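Local coordinates for protein flavin-containing monooxygenase (Allium sativum, PDB 6WPU) that probably uses its bound flavin-adenine dinucleotide to oxygenate the sulfur of S-allyl-L-cysteine, probably in the making of the garlic flavour precursor alliin, at residues 186-191 / 290-295. Sequence-based numbering, arbitrary orientation.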
loop_
_atom_site.group_PDB
_atom_site.type_symbol
_atom_site.label_atom_id
_atom_site.label_comp_id
_atom_site.label_asym_id
_atom_site.label_seq_id
_atom_site.Cartn_x
_atom_site.Cartn_y
_atom_site.Cartn_z
ATOM N N PRO A 186 0.632 12.192 -0.952
ATOM C CA PRO A 186 2.022 12.073 -1.423
ATOM C C PRO A 186 3.055 12.625 -0.458
ATOM O O PRO A 186 2.796 13.543 0.325
ATOM C CB PRO A 186 2.022 12.914 -2.710
ATOM C CG PRO A 186 1.053 13.986 -2.409
ATOM C CD PRO A 186 -0.087 13.253 -1.669
ATOM N N ARG A 187 4.260 12.069 -0.553
ATOM C CA ARG A 187 5.443 12.728 -0.032
ATOM C C ARG A 187 6.382 13.025 -1.198
ATOM O O ARG A 187 6.271 12.434 -2.278
ATOM C CB ARG A 187 6.139 11.894 1.051
ATOM C CG ARG A 187 7.028 10.807 0.567
ATOM C CD ARG A 187 7.577 9.963 1.727
ATOM N NE ARG A 187 8.253 10.727 2.779
ATOM C CZ ARG A 187 9.576 10.906 2.864
ATOM N NH1 ARG A 187 10.380 10.392 1.938
ATOM N NH2 ARG A 187 10.096 11.604 3.877
ATOM N N PHE A 188 7.324 13.933 -0.967
ATOM C CA PHE A 188 8.046 14.576 -2.061
ATOM C C PHE A 188 9.548 14.539 -1.858
ATOM O O PHE A 188 10.045 14.362 -0.748
ATOM C CB PHE A 188 7.608 16.026 -2.211
ATOM C CG PHE A 188 6.170 16.160 -2.514
ATOM C CD1 PHE A 188 5.724 16.076 -3.822
ATOM C CD2 PHE A 188 5.249 16.317 -1.491
ATOM C CE1 PHE A 188 4.388 16.174 -4.101
ATOM C CE2 PHE A 188 3.910 16.419 -1.768
ATOM C CZ PHE A 188 3.479 16.341 -3.072
ATOM N N ALA A 189 10.267 14.730 -2.959
ATOM C CA ALA A 189 11.709 14.879 -2.923
ATOM C C ALA A 189 12.066 16.342 -2.681
ATOM O O ALA A 189 11.279 17.247 -2.966
ATOM C CB ALA A 189 12.326 14.393 -4.236
ATOM N N GLU A 190 13.249 16.567 -2.118
ATOM C CA GLU A 190 13.796 17.906 -1.953
ATOM C C GLU A 190 14.774 18.132 -3.095
ATOM O O GLU A 190 15.837 17.510 -3.131
ATOM C CB GLU A 190 14.483 18.059 -0.599
ATOM C CG GLU A 190 13.511 18.293 0.539
ATOM C CD GLU A 190 12.851 19.660 0.460
ATOM O OE1 GLU A 190 13.589 20.665 0.331
ATOM O OE2 GLU A 190 11.599 19.726 0.515
ATOM N N ILE A 191 14.411 19.002 -4.027
ATOM C CA ILE A 191 15.174 19.221 -5.254
ATOM C C ILE A 191 15.889 20.563 -5.145
ATOM O O ILE A 191 15.224 21.607 -5.058
ATOM C CB ILE A 191 14.278 19.186 -6.501
ATOM C CG1 ILE A 191 13.356 17.969 -6.493
ATOM C CG2 ILE A 191 15.135 19.171 -7.760
ATOM C CD1 ILE A 191 12.190 18.084 -7.506
ATOM N N ILE A 290 9.464 17.062 -14.444
ATOM C CA ILE A 290 10.040 16.354 -13.303
ATOM C C ILE A 290 8.897 15.672 -12.572
ATOM O O ILE A 290 7.928 16.330 -12.178
ATOM C CB ILE A 290 10.802 17.292 -12.358
ATOM C CG1 ILE A 290 12.000 17.927 -13.071
ATOM C CG2 ILE A 290 11.256 16.523 -11.126
ATOM C CD1 ILE A 290 12.710 18.955 -12.243
ATOM N N MET A 291 8.997 14.357 -12.397
ATOM C CA MET A 291 7.973 13.589 -11.692
ATOM C C MET A 291 8.573 13.040 -10.401
ATOM O O MET A 291 9.609 12.366 -10.438
ATOM C CB MET A 291 7.432 12.454 -12.562
ATOM C CG MET A 291 6.387 11.586 -11.814
ATOM S SD MET A 291 5.854 10.107 -12.713
ATOM C CE MET A 291 5.539 10.745 -14.366
ATOM N N HIS A 292 7.946 13.348 -9.264
ATOM C CA HIS A 292 8.341 12.733 -7.991
ATOM C C HIS A 292 7.691 11.357 -7.888
ATOM O O HIS A 292 6.464 11.259 -7.795
ATOM C CB HIS A 292 7.911 13.570 -6.787
ATOM C CG HIS A 292 8.383 14.989 -6.803
ATOM N ND1 HIS A 292 9.107 15.537 -5.766
ATOM C CD2 HIS A 292 8.202 15.984 -7.705
ATOM C CE1 HIS A 292 9.369 16.804 -6.041
ATOM N NE2 HIS A 292 8.829 17.101 -7.210
ATOM N N CYS A 293 8.489 10.294 -7.931
ATOM C CA CYS A 293 7.980 8.959 -7.583
ATOM C C CYS A 293 8.494 8.576 -6.198
ATOM O O CYS A 293 9.140 7.560 -5.991
ATOM C CB CYS A 293 8.374 7.925 -8.646
ATOM S SG CYS A 293 7.339 6.378 -8.670
ATOM N N THR A 294 8.193 9.452 -5.242
ATOM C CA THR A 294 8.763 9.408 -3.905
ATOM C C THR A 294 7.793 8.858 -2.858
ATOM O O THR A 294 8.071 8.959 -1.662
ATOM C CB THR A 294 9.223 10.815 -3.521
ATOM O OG1 THR A 294 8.275 11.764 -4.040
ATOM C CG2 THR A 294 10.601 11.117 -4.129
ATOM N N GLY A 295 6.672 8.290 -3.274
ATOM C CA GLY A 295 5.802 7.581 -2.349
ATOM C C GLY A 295 4.814 8.473 -1.617
ATOM O O GLY A 295 4.452 9.577 -2.052
#
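The imidazole of His-292 takes the edge of the Phe-188 ring on one face, an edge-to-face (T-shaped) pair with planes at 81° and Phe-188 CD1 3.9 Å from His-292 ND1. At the imidazole rim, in the ring plane, Ala-189 N donates to His-292 ND1 at 3.1 Å. The other ring nitrogen, NE2, is hydrogen-bonded to Gln-201 OE1, and the two bonds together would hold the ring against turning. Ile-191 CD1 approaches obliquely, 3.4 Å from His-292 CE1. Replacing His-292 by an alanine is likely to leave the Ala-189 amide without its acceptor, Gln-201 OE1 without its mate and the Phe-188 edge without a face to meet.

Further along, a chi1 of 38° turns Thr-294 OG1 toward Arg-187 O, to which it donates at 2.8 Å, and leaves Thr-294 CG2 to meet Ala-189 CB. A nearly straight bond (172°) joins Arg-187 N to Gly-295 O; at this residue's backbone angles a CB would jam against the preceding carbonyl O, which calls for glycine.

One histidine, with polar and aromatic partners, thus fastens an irregular loop to strand 289-292 of the mixed sheet. That strand runs parallel between strands 200-203 and 217-221; Ile-221 of the latter touches Ala-189, Ile-191 and Ile-290.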